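Local coordinates for protein putative hexose oxidase (Nonomuraea sp. ATCC 39727, PDB 5AWV) that probably oxidises a sugar carried by glycopeptide antibiotics such as teicoplanin, using a covalently bound FAD, at residues Q419-K425 with D467-Y473; N281-D285 with Y403-T409; S293-N299 with Y395-I401. All coordinates share one frame; numbering follows the deposited sequence.

Interaction 1: residues Q419-K425 with D467-Y473; sequences QRDAILK and DGAYINY. With FAD (flavin-adenine dinucleotide), chain M; N1L (2-amino-2-deoxy-beta-D-glucopyranuronic acid), chain B.
Q419 and D467 bring the two backbones closest, their CA atoms 6.6 Å apart; at the far end K425 CA and Y470 CA are separated by 8.3 Å, a gap that side chains span. Residues 419-425 run from a loop into strand 424-432, with a classic beta bulge at I423 and L424 opposite L371. The other segment is irregular and ends in a type I turn from Y470 to Y473, closed by the bond from Y473 N to Y470 O. The bend of Q419 at chi2 (93°) turns its amide onto this chain: NE2 donates to D467 O (2.9 Å, 153° at the hydrogen), lying in the planes of both amide and carbonyl, and more weakly to A469 O at 3.3 Å. The side chains of D421 and D467 cross at about a right angle, and two waters bridge D421 OD1 and D467 OD2, the nearer 2.6 Å from both. Each acid also has its own salt bridge, D421 to R372 and D467 to K496, which probably eases their like charges. K425 reaches out with an extended chain and sets NZ over the Y470 ring, 3.1 Å from the centroid and 8° off the normal, a cation-pi contact; NZ also bonds to Y370 OH. The backbone N of N472 covers the opposite face of the ring, and Y470 in turn lies with CD2 over the Y473 ring, whose other face meets O4 of the aminoglucuronic acid. At the far tip of Y470, OH donates to FAD O2 (2.5 Å) and accepts from N472 ND2 (3.1 Å). With Y165 and Y403 also in cation-pi contact with K425, three tyrosine rings gather round the ammonium, and its charge would probably polarise Y470, whose hydroxyl bonds FAD O2.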
loop_
_atom_site.group_PDB
_atom_site.type_symbol
_atom_site.label_atom_id
_atom_site.label_comp_id
_atom_site.label_asym_id
_atom_site.label_seq_id
_atom_site.Cartn_x
_atom_site.Cartn_y
_atom_site.Cartn_z
ATOM N N GLN A 419 -7.062 -7.397 -13.634
ATOM C CA GLN A 419 -6.458 -6.642 -14.739
ATOM C C GLN A 419 -5.080 -7.149 -15.011
ATOM O O GLN A 419 -4.128 -6.753 -14.355
ATOM C CB GLN A 419 -6.420 -5.123 -14.434
ATOM C CG GLN A 419 -7.793 -4.539 -14.297
ATOM C CD GLN A 419 -8.323 -4.505 -12.857
ATOM O OE1 GLN A 419 -7.699 -5.005 -11.924
ATOM N NE2 GLN A 419 -9.433 -3.829 -12.662
ATOM N N ARG A 420 -4.994 -8.060 -15.971
ATOM C CA ARG A 420 -3.775 -8.753 -16.296
ATOM C C ARG A 420 -3.402 -8.582 -17.762
ATOM O O ARG A 420 -2.619 -9.349 -18.335
ATOM C CB ARG A 420 -3.870 -10.233 -15.875
ATOM C CG ARG A 420 -3.913 -10.438 -14.381
ATOM C CD ARG A 420 -2.631 -10.013 -13.675
ATOM N NE ARG A 420 -2.632 -10.431 -12.268
ATOM C CZ ARG A 420 -1.574 -10.549 -11.483
ATOM N NH1 ARG A 420 -0.366 -10.284 -11.930
ATOM N NH2 ARG A 420 -1.736 -10.964 -10.197
ATOM N N ASP A 421 -3.886 -7.513 -18.365
ATOM C CA ASP A 421 -3.325 -7.088 -19.673
ATOM C C ASP A 421 -3.248 -5.594 -19.837
ATOM O O ASP A 421 -3.142 -5.119 -20.963
ATOM C CB ASP A 421 -4.013 -7.753 -20.877
ATOM C CG ASP A 421 -5.275 -7.117 -21.232
ATOM O OD1 ASP A 421 -5.901 -6.456 -20.385
ATOM O OD2 ASP A 421 -5.654 -7.232 -22.399
ATOM N N ALA A 422 -3.214 -4.859 -18.719
ATOM C CA ALA A 422 -3.079 -3.426 -18.747
ATOM C C ALA A 422 -1.640 -3.011 -19.035
ATOM O O ALA A 422 -0.686 -3.771 -18.841
ATOM C CB ALA A 422 -3.555 -2.836 -17.405
ATOM N N ILE A 423 -1.499 -1.787 -19.541
ATOM C CA ILE A 423 -0.192 -1.187 -19.851
ATOM C C ILE A 423 0.106 0.012 -18.927
ATOM O O ILE A 423 1.281 0.349 -18.716
ATOM C CB ILE A 423 -0.136 -0.751 -21.334
ATOM C CG1 ILE A 423 -1.151 0.384 -21.692
ATOM C CG2 ILE A 423 -0.395 -1.922 -22.223
ATOM C CD1 ILE A 423 -1.000 0.981 -23.135
ATOM N N LEU A 424 -0.936 0.668 -18.401
ATOM C CA LEU A 424 -0.748 1.875 -17.546
ATOM C C LEU A 424 -1.770 1.880 -16.456
ATOM O O LEU A 424 -2.929 1.428 -16.668
ATOM C CB LEU A 424 -0.948 3.133 -18.421
ATOM C CG LEU A 424 0.119 3.380 -19.494
ATOM C CD1 LEU A 424 -0.413 4.313 -20.593
ATOM C CD2 LEU A 424 1.347 3.959 -18.837
ATOM N N LYS A 425 -1.423 2.483 -15.328
ATOM C CA LYS A 425 -2.417 2.835 -14.402
ATOM C C LYS A 425 -2.524 4.345 -14.546
ATOM O O LYS A 425 -1.496 5.055 -14.690
ATOM C CB LYS A 425 -2.103 2.452 -12.975
ATOM C CG LYS A 425 -1.816 0.918 -12.743
ATOM C CD LYS A 425 -2.238 0.530 -11.305
ATOM C CE LYS A 425 -1.721 -0.910 -11.027
ATOM N NZ LYS A 425 -2.410 -1.481 -9.853
ATOM N N ASP A 467 -9.897 -0.612 -18.189
ATOM C CA ASP A 467 -10.105 -1.853 -17.477
ATOM C C ASP A 467 -10.442 -1.752 -16.002
ATOM O O ASP A 467 -9.985 -2.545 -15.212
ATOM C CB ASP A 467 -8.927 -2.823 -17.739
ATOM C CG ASP A 467 -9.373 -4.261 -17.783
ATOM O OD1 ASP A 467 -10.582 -4.509 -18.084
ATOM O OD2 ASP A 467 -8.582 -5.166 -17.443
ATOM N N GLY A 468 -11.340 -0.831 -15.675
ATOM C CA GLY A 468 -11.762 -0.585 -14.332
ATOM C C GLY A 468 -10.726 0.122 -13.465
ATOM O O GLY A 468 -9.996 0.939 -13.984
ATOM N N ALA A 469 -10.648 -0.248 -12.183
ATOM C CA ALA A 469 -9.888 0.434 -11.189
ATOM C C ALA A 469 -9.226 -0.511 -10.210
ATOM O O ALA A 469 -9.526 -1.672 -10.216
ATOM C CB ALA A 469 -10.747 1.488 -10.488
ATOM N N TYR A 470 -8.243 0.035 -9.491
ATOM C CA TYR A 470 -7.321 -0.660 -8.659
ATOM C C TYR A 470 -7.771 -0.409 -7.184
ATOM O O TYR A 470 -7.841 0.745 -6.734
ATOM C CB TYR A 470 -5.956 -0.115 -8.884
ATOM C CG TYR A 470 -4.871 -0.579 -7.929
ATOM C CD1 TYR A 470 -4.742 -1.919 -7.566
ATOM C CD2 TYR A 470 -3.936 0.317 -7.434
ATOM C CE1 TYR A 470 -3.727 -2.331 -6.713
ATOM C CE2 TYR A 470 -2.886 -0.090 -6.619
ATOM C CZ TYR A 470 -2.748 -1.419 -6.272
ATOM O OH TYR A 470 -1.703 -1.776 -5.432
ATOM N N ILE A 471 -8.081 -1.475 -6.456
ATOM C CA ILE A 471 -8.643 -1.368 -5.053
ATOM C C ILE A 471 -7.721 -0.752 -4.031
ATOM O O ILE A 471 -8.202 -0.232 -3.090
ATOM C CB ILE A 471 -9.184 -2.771 -4.553
ATOM C CG1 ILE A 471 -10.073 -2.663 -3.314
ATOM C CG2 ILE A 471 -8.065 -3.700 -4.242
ATOM C CD1 ILE A 471 -11.398 -1.939 -3.558
ATOM N N ASN A 472 -6.406 -0.714 -4.291
ATOM C CA ASN A 472 -5.516 0.072 -3.408
ATOM C C ASN A 472 -5.542 1.555 -3.595
ATOM O O ASN A 472 -4.981 2.305 -2.748
ATOM C CB ASN A 472 -4.063 -0.452 -3.448
ATOM C CG ASN A 472 -3.715 -1.387 -2.314
ATOM O OD1 ASN A 472 -4.313 -1.355 -1.245
ATOM N ND2 ASN A 472 -2.716 -2.216 -2.545
ATOM N N TYR A 473 -6.213 1.971 -4.673
ATOM C CA TYR A 473 -6.622 3.377 -4.860
ATOM C C TYR A 473 -8.131 3.572 -4.749
ATOM O O TYR A 473 -8.823 4.020 -5.703
ATOM C CB TYR A 473 -6.188 3.818 -6.253
ATOM C CG TYR A 473 -4.754 3.794 -6.588
ATOM C CD1 TYR A 473 -3.734 3.759 -5.632
ATOM C CD2 TYR A 473 -4.392 3.705 -7.971
ATOM C CE1 TYR A 473 -2.393 3.696 -6.014
ATOM C CE2 TYR A 473 -3.035 3.682 -8.375
ATOM C CZ TYR A 473 -2.029 3.695 -7.407
ATOM O OH TYR A 473 -0.653 3.665 -7.875
HETATM P PA FAD M . -4.268 1.592 6.137
HETATM O O1A FAD M . -4.936 2.940 5.966
HETATM O O2A FAD M . -3.641 1.216 7.399
HETATM O O5B FAD M . -5.249 0.436 5.687
HETATM C C5B FAD M . -5.984 0.448 4.415
HETATM C C4B FAD M . -7.156 -0.480 4.495
HETATM O O4B FAD M . -6.786 -1.844 4.725
HETATM C C3B FAD M . -8.201 -0.162 5.577
HETATM O O3B FAD M . -9.549 -0.569 5.238
HETATM C C2B FAD M . -7.636 -0.981 6.696
HETATM O O2B FAD M . -8.604 -1.198 7.668
HETATM C C1B FAD M . -7.167 -2.225 6.017
HETATM N N9A FAD M . -6.109 -2.867 6.762
HETATM C C8A FAD M . -4.941 -2.383 7.202
HETATM N N7A FAD M . -4.188 -3.337 7.792
HETATM C C5A FAD M . -4.866 -4.474 7.717
HETATM C C6A FAD M . -4.666 -5.852 8.215
HETATM N N6A FAD M . -3.550 -6.121 8.885
HETATM N N1A FAD M . -5.638 -6.767 7.918
HETATM C C2A FAD M . -6.776 -6.422 7.248
HETATM N N3A FAD M . -7.052 -5.167 6.798
HETATM C C4A FAD M . -6.143 -4.186 7.064
HETATM N N1 FAD M . -0.063 1.620 -3.866
HETATM C C2 FAD M . 0.642 0.952 -4.828
HETATM O O2 FAD M . 0.271 -0.195 -5.168
HETATM N N3 FAD M . 1.741 1.465 -5.403
HETATM C C4 FAD M . 2.299 2.617 -4.978
HETATM O O4 FAD M . 3.349 3.063 -5.492
HETATM C C4X FAD M . 1.621 3.378 -3.920
HETATM N N5 FAD M . 2.116 4.568 -3.428
HETATM C C5X FAD M . 1.540 5.228 -2.376
HETATM C C6 FAD M . 2.157 6.401 -1.890
HETATM C C7 FAD M . 1.436 7.073 -0.868
HETATM C C7M FAD M . 2.024 8.394 -0.308
HETATM C C8 FAD M . 0.153 6.542 -0.258
HETATM C C8M FAD M . -0.432 7.135 1.001
HETATM C C9 FAD M . -0.361 5.325 -0.759
HETATM C C9A FAD M . 0.257 4.682 -1.791
HETATM N N10 FAD M . -0.241 3.470 -2.343
HETATM C C10 FAD M . 0.409 2.787 -3.358
HETATM C "C1'" FAD M . -1.531 2.886 -1.850
HETATM C "C2'" FAD M . -1.343 1.843 -0.813
HETATM O "O2'" FAD M . -0.985 0.660 -1.503
HETATM C "C3'" FAD M . -2.688 1.679 -0.213
HETATM O "O3'" FAD M . -3.034 2.965 0.305
HETATM C "C4'" FAD M . -2.647 0.621 0.925
HETATM O "O4'" FAD M . -3.988 0.162 1.112
HETATM C "C5'" FAD M . -2.167 1.289 2.188
HETATM O "O5'" FAD M . -1.993 0.312 3.234
HETATM P P FAD M . -1.776 0.810 4.707
HETATM O O1P FAD M . -1.532 -0.323 5.579
HETATM O O2P FAD M . -0.752 1.906 4.812
HETATM O O3P FAD M . -3.164 1.576 4.932
HETATM C C1 N1L B . 1.458 9.375 -4.078
HETATM C C2 N1L B . 0.124 10.169 -4.521
HETATM C C3 N1L B . -1.108 9.251 -4.639
HETATM C C4 N1L B . -0.749 8.138 -5.600
HETATM C C5 N1L B . 0.373 7.268 -4.969
HETATM C C6 N1L B . 0.717 6.016 -5.818
HETATM N N2 N1L B . -0.222 11.272 -3.627
HETATM O O3 N1L B . -2.291 9.989 -5.210
HETATM O O4 N1L B . -1.968 7.314 -5.969
HETATM O O5 N1L B . 1.610 8.079 -4.862
HETATM O O6B N1L B . 1.721 6.222 -6.806
HETATM O O6A N1L B . -0.360 5.615 -6.565
HETATM O O HOH W 1 -6.069 -5.430 -17.981
HETATM O O HOH W 2 -8.457 -7.278 -18.975
#

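Interaction 2: residues N281-D285 with Y403-T409; sequences NSGPD and YGGKVNT
S282 makes the main backbone link to 403-409: its carbonyl O accepts from G405 N at 2.8 Å, with the donor tilted 35° from the carbonyl plane; the positive phi of both G404 and G405 shapes the turn there. The same oxygen receives a water proton, and that water accepts from N408 ND2 at 2.9 Å, so direct and water-mediated bonds both tie S282 to the opposing turn. The side chain of S282 serves a different group, since OG bonds to Y278 O in helix 264-280 and to R170, which also binds Y403 O. G283 adds a looser touch of its carbonyl O on G405 CA. P284 follows and covers the most surface of its segment, its CA 4.1 Å from that of G405. The proline ring runs alongside T409 in the reverse sense, P284 CB pressed to T409 CG2 at 3.5 Å, tighter than usual for two carbons. On its carbonyl side P284 O takes a bond from K406 NZ (3.0 Å), the donor standing above the carbonyl plane. K406 starts away from the other segment, and the bend at chi2 (-44°) curls its chain back so that CD and CE pass beside P284 O before NZ arrives. D285 ends the walk at the surface, where OD1 stays 4.1 Å from K406 NZ, too far for a salt bridge; a water receiving weakly from NZ donates to OD1. D285 also packs on R202 of the second subunit. In 406-409, T409 N and OG1 both donate to K406 O (2.8 Å from OG1). The contact thus satisfies the carbonyls of S282 and P284, which follow helix 264-280, from the N-H of G405 and the ammonium of K406.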
loop_
_atom_site.group_PDB
_atom_site.type_symbol
_atom_site.label_atom_id
_atom_site.label_comp_id
_atom_site.label_asym_id
_atom_site.label_seq_id
_atom_site.Cartn_x
_atom_site.Cartn_y
_atom_site.Cartn_z
ATOM N N ASN A 281 5.267 -1.811 -26.006
ATOM C CA ASN A 281 6.429 -2.256 -25.217
ATOM C C ASN A 281 6.128 -2.724 -23.739
ATOM O O ASN A 281 6.928 -2.432 -22.815
ATOM C CB ASN A 281 7.454 -1.146 -25.256
ATOM C CG ASN A 281 7.976 -0.932 -26.696
ATOM O OD1 ASN A 281 8.526 -1.849 -27.263
ATOM N ND2 ASN A 281 7.665 0.173 -27.285
ATOM N N SER A 282 4.959 -3.359 -23.553
ATOM C CA SER A 282 4.556 -3.797 -22.233
ATOM C C SER A 282 4.329 -5.287 -22.160
ATOM O O SER A 282 3.731 -5.783 -21.209
ATOM C CB SER A 282 3.357 -3.005 -21.803
ATOM O OG SER A 282 3.752 -1.642 -21.757
ATOM N N GLY A 283 4.735 -6.018 -23.183
ATOM C CA GLY A 283 4.619 -7.484 -23.188
ATOM C C GLY A 283 5.591 -8.097 -22.186
ATOM O O GLY A 283 6.658 -7.527 -21.925
ATOM N N PRO A 284 5.224 -9.249 -21.587
ATOM C CA PRO A 284 6.077 -9.956 -20.627
ATOM C C PRO A 284 7.467 -10.347 -21.200
ATOM O O PRO A 284 8.446 -10.494 -20.451
ATOM C CB PRO A 284 5.289 -11.229 -20.324
ATOM C CG PRO A 284 4.078 -11.267 -21.182
ATOM C CD PRO A 284 3.906 -9.916 -21.824
ATOM N N ASP A 285 7.568 -10.498 -22.516
ATOM C CA ASP A 285 8.853 -10.811 -23.134
ATOM C C ASP A 285 9.644 -9.634 -23.728
ATOM O O ASP A 285 10.745 -9.819 -24.197
ATOM C CB ASP A 285 8.684 -11.927 -24.182
ATOM C CG ASP A 285 8.100 -13.213 -23.577
ATOM O OD1 ASP A 285 8.386 -13.538 -22.406
ATOM O OD2 ASP A 285 7.326 -13.878 -24.283
ATOM N N TYR A 403 2.982 0.148 -16.266
ATOM C CA TYR A 403 2.490 -1.128 -15.707
ATOM C C TYR A 403 2.644 -2.250 -16.739
ATOM O O TYR A 403 3.334 -2.076 -17.706
ATOM C CB TYR A 403 1.077 -0.966 -15.255
ATOM C CG TYR A 403 0.569 -2.010 -14.259
ATOM C CD1 TYR A 403 1.203 -2.208 -13.066
ATOM C CD2 TYR A 403 -0.543 -2.805 -14.574
ATOM C CE1 TYR A 403 0.740 -3.129 -12.149
ATOM C CE2 TYR A 403 -1.095 -3.719 -13.667
ATOM C CZ TYR A 403 -0.434 -3.897 -12.452
ATOM O OH TYR A 403 -0.922 -4.794 -11.533
ATOM N N GLY A 404 2.077 -3.422 -16.505
ATOM C CA GLY A 404 2.186 -4.535 -17.410
ATOM C C GLY A 404 3.426 -5.355 -17.267
ATOM O O GLY A 404 3.844 -5.643 -16.139
ATOM N N GLY A 405 4.028 -5.715 -18.388
ATOM C CA GLY A 405 5.218 -6.566 -18.424
ATOM C C GLY A 405 4.858 -7.904 -17.719
ATOM O O GLY A 405 3.795 -8.531 -18.005
ATOM N N LYS A 406 5.622 -8.257 -16.709
ATOM C CA LYS A 406 5.469 -9.577 -16.041
ATOM C C LYS A 406 4.216 -9.740 -15.209
ATOM O O LYS A 406 3.769 -10.850 -14.951
ATOM C CB LYS A 406 6.659 -9.879 -15.128
ATOM C CG LYS A 406 7.958 -10.136 -15.846
ATOM C CD LYS A 406 7.890 -11.037 -17.071
ATOM C CE LYS A 406 9.274 -11.495 -17.458
ATOM N NZ LYS A 406 9.099 -12.606 -18.435
ATOM N N VAL A 407 3.614 -8.633 -14.826
ATOM C CA VAL A 407 2.288 -8.632 -14.289
ATOM C C VAL A 407 1.350 -9.432 -15.184
ATOM O O VAL A 407 0.508 -10.224 -14.676
ATOM C CB VAL A 407 1.723 -7.215 -14.166
ATOM C CG1 VAL A 407 0.275 -7.283 -13.824
ATOM C CG2 VAL A 407 2.435 -6.396 -13.119
ATOM N N ASN A 408 1.525 -9.328 -16.486
ATOM C CA ASN A 408 0.541 -9.838 -17.403
ATOM C C ASN A 408 0.801 -11.258 -17.847
ATOM O O ASN A 408 0.125 -11.731 -18.716
ATOM C CB ASN A 408 0.420 -8.955 -18.628
ATOM C CG ASN A 408 -0.016 -7.498 -18.272
ATOM O OD1 ASN A 408 -0.363 -7.228 -17.187
ATOM N ND2 ASN A 408 0.018 -6.604 -19.213
ATOM N N THR A 409 1.667 -11.965 -17.157
ATOM C CA THR A 409 1.789 -13.442 -17.364
ATOM C C THR A 409 0.697 -14.215 -16.579
ATOM O O THR A 409 0.512 -15.402 -16.770
ATOM C CB THR A 409 3.154 -13.907 -16.920
ATOM O OG1 THR A 409 3.338 -13.600 -15.526
ATOM C CG2 THR A 409 4.289 -13.292 -17.739
HETATM O O HOH W 3 1.198 -7.181 -21.828
HETATM O O HOH W 4 7.272 -14.410 -20.099
#

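Interaction 3: residues S293-N299 with Y395-I401; sequences SQLMIGN and YGAVWLI
Q294-G298 and A397-I401 pair as neighbouring antiparallel strands in the middle of a seven-stranded sheet, the kind that forms the substrate domain of FAD-linked oxidases of the berberine bridge enzyme type. The axes of 293-298 and 395-401 approach to 4.5 Å, with 158° between the N-to-C directions. Backbone bonds come first. L295 and L400 form one hydrogen-bonded pair (L295 N to L400 O, 2.9 Å), I297 and V398 the next (I297 N to V398 O, 2.8 Å), each bonded in both directions. CA-H...O contacts fill the places between them, as from W399 CA to L295 O. Past G298 the side chain of N299 replaces a backbone acceptor: a chi1 of 67° places CG between its own N and carbonyl carbon and lets OD1 accept from G396 N at 3.0 Å, while N299 N donates to G396 O. Beside L400 a water donates to both S293 O and L400 O. Apolar contacts occupy the face of L295, I297, V398 and L400. L400 CD1 touches I297 CD1 (3.8 Å) and L295 CD2, and helix 264-280 packs on this face through F267, L271 and H274. Aromatic contacts mark the other face, carrying Q294, M296 and W399, on which the bound glycopeptide rests; the aminoglucuronic acid also touches W399. M296 runs alongside W399, and its bent chi3 (81°) folds M296 CE over the six-membered ring of W399, 3.8 Å from the centroid, a CH-pi contact; SD stands above the same ring at a distance, a Met-aromatic pair. Q294 NE2 approaches W399 CE3 obliquely and donates weakly to M296 SD. At the indole edge, W399 NE1 donates to Y395 OH at 3.0 Å, nearly in the ring plane.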
loop_
_atom_site.group_PDB
_atom_site.type_symbol
_atom_site.label_atom_id
_atom_site.label_comp_id
_atom_site.label_asym_id
_atom_site.label_seq_id
_atom_site.Cartn_x
_atom_site.Cartn_y
_atom_site.Cartn_z
ATOM N N SER A 293 8.528 4.087 -16.092
ATOM C CA SER A 293 8.411 5.539 -16.067
ATOM C C SER A 293 7.059 5.949 -15.643
ATOM O O SER A 293 6.104 5.162 -15.671
ATOM C CB SER A 293 8.739 6.107 -17.464
ATOM O OG SER A 293 7.745 5.740 -18.400
ATOM N N GLN A 294 6.961 7.186 -15.211
ATOM C CA GLN A 294 5.649 7.753 -15.101
ATOM C C GLN A 294 5.530 9.174 -15.569
ATOM O O GLN A 294 6.371 9.985 -15.221
ATOM C CB GLN A 294 5.099 7.621 -13.666
ATOM C CG GLN A 294 5.729 8.361 -12.585
ATOM C CD GLN A 294 4.936 8.189 -11.245
ATOM O OE1 GLN A 294 4.234 7.236 -11.029
ATOM N NE2 GLN A 294 5.076 9.133 -10.373
ATOM N N LEU A 295 4.495 9.429 -16.327
ATOM C CA LEU A 295 4.245 10.730 -16.893
ATOM C C LEU A 295 3.362 11.510 -15.981
ATOM O O LEU A 295 2.227 11.199 -15.808
ATOM C CB LEU A 295 3.740 10.609 -18.334
ATOM C CG LEU A 295 3.407 11.938 -19.082
ATOM C CD1 LEU A 295 4.623 12.877 -19.198
ATOM C CD2 LEU A 295 2.802 11.693 -20.421
ATOM N N MET A 296 3.909 12.564 -15.388
ATOM C CA MET A 296 3.226 13.312 -14.374
ATOM C C MET A 296 2.837 14.661 -14.987
ATOM O O MET A 296 3.720 15.433 -15.330
ATOM C CB MET A 296 4.104 13.477 -13.195
ATOM C CG MET A 296 4.562 12.119 -12.544
ATOM S SD MET A 296 6.036 12.299 -11.516
ATOM C CE MET A 296 5.190 12.910 -10.095
ATOM N N ILE A 297 1.546 14.861 -15.180
ATOM C CA ILE A 297 1.004 15.994 -15.880
ATOM C C ILE A 297 0.350 16.822 -14.778
ATOM O O ILE A 297 -0.853 16.736 -14.537
ATOM C CB ILE A 297 0.027 15.617 -16.965
ATOM C CG1 ILE A 297 0.586 14.557 -17.906
ATOM C CG2 ILE A 297 -0.397 16.852 -17.759
ATOM C CD1 ILE A 297 -0.474 13.920 -18.739
ATOM N N GLY A 298 1.171 17.656 -14.149
ATOM C CA GLY A 298 0.782 18.420 -12.986
ATOM C C GLY A 298 1.081 19.905 -13.146
ATOM O O GLY A 298 1.868 20.288 -14.013
ATOM N N ASN A 299 0.392 20.734 -12.350
ATOM C CA ASN A 299 0.865 22.135 -12.173
ATOM C C ASN A 299 2.084 22.185 -11.245
ATOM O O ASN A 299 2.374 21.247 -10.439
ATOM C CB ASN A 299 -0.258 23.123 -11.760
ATOM C CG ASN A 299 -0.799 22.843 -10.359
ATOM O OD1 ASN A 299 -1.063 21.701 -10.010
ATOM N ND2 ASN A 299 -0.894 23.860 -9.540
ATOM N N TYR A 395 -3.164 21.966 -6.295
ATOM C CA TYR A 395 -2.435 20.955 -7.101
ATOM C C TYR A 395 -3.431 20.099 -7.766
ATOM O O TYR A 395 -4.424 19.734 -7.150
ATOM C CB TYR A 395 -1.539 20.054 -6.249
ATOM C CG TYR A 395 -0.822 18.973 -7.064
ATOM C CD1 TYR A 395 0.207 19.312 -7.942
ATOM C CD2 TYR A 395 -1.133 17.608 -6.913
ATOM C CE1 TYR A 395 0.866 18.361 -8.712
ATOM C CE2 TYR A 395 -0.460 16.629 -7.640
ATOM C CZ TYR A 395 0.502 16.990 -8.552
ATOM O OH TYR A 395 1.172 16.045 -9.261
ATOM N N GLY A 396 -3.240 19.912 -9.072
ATOM C CA GLY A 396 -4.050 19.045 -9.837
ATOM C C GLY A 396 -3.137 18.365 -10.832
ATOM O O GLY A 396 -2.197 19.010 -11.381
ATOM N N ALA A 397 -3.371 17.056 -11.066
ATOM C CA ALA A 397 -2.502 16.313 -11.966
ATOM C C ALA A 397 -3.166 15.056 -12.541
ATOM O O ALA A 397 -4.159 14.503 -11.950
ATOM C CB ALA A 397 -1.194 15.981 -11.279
ATOM N N VAL A 398 -2.671 14.644 -13.710
ATOM C CA VAL A 398 -2.909 13.292 -14.258
ATOM C C VAL A 398 -1.571 12.597 -14.323
ATOM O O VAL A 398 -0.619 13.133 -14.949
ATOM C CB VAL A 398 -3.517 13.346 -15.642
ATOM C CG1 VAL A 398 -3.684 11.918 -16.219
ATOM C CG2 VAL A 398 -4.836 14.068 -15.549
ATOM N N TRP A 399 -1.449 11.442 -13.669
ATOM C CA TRP A 399 -0.240 10.620 -13.724
ATOM C C TRP A 399 -0.546 9.328 -14.510
ATOM O O TRP A 399 -1.579 8.685 -14.242
ATOM C CB TRP A 399 0.249 10.209 -12.323
ATOM C CG TRP A 399 0.712 11.301 -11.463
ATOM C CD1 TRP A 399 0.626 12.648 -11.704
ATOM C CD2 TRP A 399 1.334 11.161 -10.181
ATOM N NE1 TRP A 399 1.152 13.337 -10.661
ATOM C CE2 TRP A 399 1.604 12.448 -9.711
ATOM C CE3 TRP A 399 1.718 10.058 -9.409
ATOM C CZ2 TRP A 399 2.220 12.676 -8.471
ATOM C CZ3 TRP A 399 2.352 10.274 -8.183
ATOM C CH2 TRP A 399 2.570 11.573 -7.716
ATOM N N LEU A 400 0.323 8.992 -15.452
ATOM C CA LEU A 400 0.177 7.829 -16.290
ATOM C C LEU A 400 1.368 6.948 -15.899
ATOM O O LEU A 400 2.534 7.302 -16.137
ATOM C CB LEU A 400 0.204 8.219 -17.734
ATOM C CG LEU A 400 -1.025 9.051 -18.206
ATOM C CD1 LEU A 400 -0.618 10.117 -19.187
ATOM C CD2 LEU A 400 -2.051 8.138 -18.832
ATOM N N ILE A 401 1.093 5.869 -15.156
ATOM C CA ILE A 401 2.120 5.095 -14.453
ATOM C C ILE A 401 2.342 3.812 -15.200
ATOM O O ILE A 401 1.351 3.076 -15.432
ATOM C CB ILE A 401 1.603 4.796 -13.014
ATOM C CG1 ILE A 401 1.179 6.106 -12.267
ATOM C CG2 ILE A 401 2.608 4.081 -12.169
ATOM C CD1 ILE A 401 0.348 5.784 -11.004
HETATM O O HOH W 5 4.413 6.067 -17.821
#

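In the fold
Interaction 3 joins strands 291-298 and 395-402 of the seven-stranded antiparallel sheet, and interaction 1 starts from the next strand over, 424-432; their centres lie about 16 Å apart, and K425 O meets I401 N at 2.8 Å between the two strands. Interaction 2 joins the turn that follows strand 395-402 to the loop that precedes strand 291-298, so along the chain it encloses interaction 3 and closes before interaction 1 opens. Its centre is about 13 Å from that of interaction 1, which it touches where A422 O meets N408 ND2. Together, the contacts connect loops at one end of the sheet's inner strands, its glycopeptide-binding face and the flavin site.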